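Local coordinates for hypothetical protein Atu2327 (Agrobacterium tumefaciens, PDB 2O8I) that is of uncharacterised function but belongs to the OHCU decarboxylase family, so it probably decarboxylates 2-oxo-4-hydroxy-4-carboxy-5-ureidoimidazoline in the breakdown of urate, at residues F111-I116 with A144-Q149. Sequence-based numbering, arbitrary orientation.
Sequences FGFPFI and ATATGQ
Ala146 and Gln149, one helical turn apart, carry the helix side of this buried contact, and Phe113 and Ile116 of the loop pack against them. No hydrogen bond links 111-116 to 144-149, and the 187 Å² they bury between them comes from side-chain packing and van der Waals contact with backbone carbonyls. Taken in order along the helix, Ala146 comes first. Its CB meets the Phe113 ring obliquely at CE2, 3.9 Å away, and lies more loosely, 4.5 Å, from Ile116 CD1. Phe113 reaches it because chi1 of 45° tucks CG in over the Phe113 main chain. Phe111 CB sits over one face of the Phe113 ring, nearer its border than its centre. The backbone also comes closest at Ala146, where Ala146 CA is 5.8 Å from Ile116 CA; Ala146 O is 4.2 Å from Ile116 CG2. At Gln149 the side chains of Gln149 and Ile116 pass alongside each other, pointing opposite ways, with Gln149 CB 3.9 Å from Ile116 CG2. A chi1 of -72° sets Gln149 CG beside the backbone N, 3.7 Å from Ile116 O; the bend at chi2 then turns the amide. The polar groups here have partners farther on: Gln149 OE1 accepts from Ala118 N, and Ile116 O from Arg134 NH1, tying the outgoing loop to helix 139-161 and to helix 124-135. In this all-helical fold, the loop leaves helix 94-111 through Gly112, whose positive phi (87°) ends the helical course, and inserts Phe113 and Ile116 among the helices. Phe113 also packs on Leu57 and Leu60 of helix 53-62 and on Tyr107 of helix 94-111, while Ile116 continues along helix 139-161 to Val150 and Ile153.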
loop_
_atom_site.group_PDB
_atom_site.type_symbol
_atom_site.label_atom_id
_atom_site.label_comp_id
_atom_site.label_asym_id
_atom_site.label_seq_id
_atom_site.Cartn_x
_atom_site.Cartn_y
_atom_site.Cartn_z
ATOM N N PHE A 111 8.079 -11.401 -16.104
ATOM C CA PHE A 111 7.754 -10.121 -16.757
ATOM C C PHE A 111 8.543 -8.915 -16.280
ATOM O O PHE A 111 8.699 -7.947 -17.022
ATOM C CB PHE A 111 6.248 -9.851 -16.707
ATOM C CG PHE A 111 5.454 -10.878 -17.436
ATOM C CD1 PHE A 111 5.521 -10.968 -18.828
ATOM C CD2 PHE A 111 4.692 -11.802 -16.747
ATOM C CE1 PHE A 111 4.831 -11.947 -19.522
ATOM C CE2 PHE A 111 3.989 -12.788 -17.431
ATOM C CZ PHE A 111 4.070 -12.863 -18.824
ATOM N N GLY A 112 9.042 -8.973 -15.045
ATOM C CA GLY A 112 9.869 -7.901 -14.486
ATOM C C GLY A 112 9.081 -6.792 -13.823
ATOM O O GLY A 112 9.588 -5.671 -13.683
ATOM N N PHE A 113 7.837 -7.098 -13.464
ATOM C CA PHE A 113 6.982 -6.230 -12.654
ATOM C C PHE A 113 5.953 -7.118 -11.962
ATOM O O PHE A 113 5.695 -8.230 -12.440
ATOM C CB PHE A 113 6.292 -5.120 -13.492
ATOM C CG PHE A 113 5.691 -5.589 -14.807
ATOM C CD1 PHE A 113 6.386 -5.407 -16.007
ATOM C CD2 PHE A 113 4.423 -6.198 -14.849
ATOM C CE1 PHE A 113 5.834 -5.842 -17.242
ATOM C CE2 PHE A 113 3.860 -6.641 -16.078
ATOM C CZ PHE A 113 4.562 -6.462 -17.273
ATOM N N PRO A 114 5.324 -6.632 -10.874
ATOM C CA PRO A 114 4.390 -7.481 -10.138
ATOM C C PRO A 114 3.157 -7.871 -10.934
ATOM O O PRO A 114 2.865 -7.265 -11.981
ATOM C CB PRO A 114 3.952 -6.597 -8.979
ATOM C CG PRO A 114 5.030 -5.571 -8.861
ATOM C CD PRO A 114 5.393 -5.293 -10.284
ATOM N N PHE A 115 2.431 -8.867 -10.427
ATOM C CA PHE A 115 1.162 -9.272 -10.985
ATOM C C PHE A 115 0.129 -8.258 -10.512
ATOM O O PHE A 115 -0.127 -8.100 -9.313
ATOM C CB PHE A 115 0.825 -10.672 -10.500
ATOM C CG PHE A 115 -0.486 -11.183 -11.000
ATOM C CD1 PHE A 115 -0.688 -11.395 -12.352
ATOM C CD2 PHE A 115 -1.527 -11.473 -10.098
ATOM C CE1 PHE A 115 -1.911 -11.858 -12.833
ATOM C CE2 PHE A 115 -2.757 -11.970 -10.555
ATOM C CZ PHE A 115 -2.963 -12.141 -11.941
ATOM N N ILE A 116 -0.436 -7.528 -11.461
ATOM C CA ILE A 116 -1.315 -6.432 -11.133
ATOM C C ILE A 116 -2.728 -6.807 -11.599
ATOM O O ILE A 116 -2.959 -7.217 -12.774
ATOM C CB ILE A 116 -0.859 -5.180 -11.838
ATOM C CG1 ILE A 116 0.501 -4.737 -11.315
ATOM C CG2 ILE A 116 -1.913 -4.052 -11.700
ATOM C CD1 ILE A 116 1.184 -3.679 -12.244
ATOM N N ALA A 144 0.048 -4.668 -22.152
ATOM C CA ALA A 144 -1.294 -4.152 -22.414
ATOM C C ALA A 144 -2.248 -4.438 -21.226
ATOM O O ALA A 144 -2.878 -3.525 -20.716
ATOM C CB ALA A 144 -1.864 -4.711 -23.742
ATOM N N THR A 145 -2.323 -5.691 -20.780
ATOM C CA THR A 145 -3.194 -6.070 -19.670
ATOM C C THR A 145 -2.861 -5.322 -18.373
ATOM O O THR A 145 -3.766 -4.752 -17.764
ATOM C CB THR A 145 -3.148 -7.584 -19.432
ATOM O OG1 THR A 145 -3.683 -8.215 -20.568
ATOM C CG2 THR A 145 -4.000 -8.025 -18.252
ATOM N N ALA A 146 -1.580 -5.321 -17.972
ATOM C CA ALA A 146 -1.140 -4.709 -16.714
ATOM C C ALA A 146 -1.449 -3.244 -16.691
ATOM O O ALA A 146 -1.966 -2.765 -15.706
ATOM C CB ALA A 146 0.325 -4.925 -16.471
ATOM N N THR A 147 -1.157 -2.531 -17.779
ATOM C CA THR A 147 -1.461 -1.099 -17.860
ATOM C C THR A 147 -2.969 -0.844 -17.787
ATOM O O THR A 147 -3.404 0.154 -17.206
ATOM C CB THR A 147 -0.886 -0.414 -19.153
ATOM O OG1 THR A 147 -1.387 -1.076 -20.315
ATOM C CG2 THR A 147 0.633 -0.407 -19.166
ATOM N N GLY A 148 -3.749 -1.743 -18.384
ATOM C CA GLY A 148 -5.211 -1.677 -18.339
ATOM C C GLY A 148 -5.685 -1.825 -16.906
ATOM O O GLY A 148 -6.576 -1.115 -16.471
ATOM N N GLN A 149 -5.064 -2.745 -16.168
ATOM C CA GLN A 149 -5.439 -3.025 -14.803
ATOM C C GLN A 149 -5.083 -1.870 -13.849
ATOM O O GLN A 149 -5.844 -1.558 -12.943
ATOM C CB GLN A 149 -4.804 -4.347 -14.328
ATOM C CG GLN A 149 -5.447 -5.590 -14.977
ATOM C CD GLN A 149 -6.923 -5.782 -14.629
ATOM O OE1 GLN A 149 -7.307 -5.967 -13.461
ATOM N NE2 GLN A 149 -7.748 -5.740 -15.631
#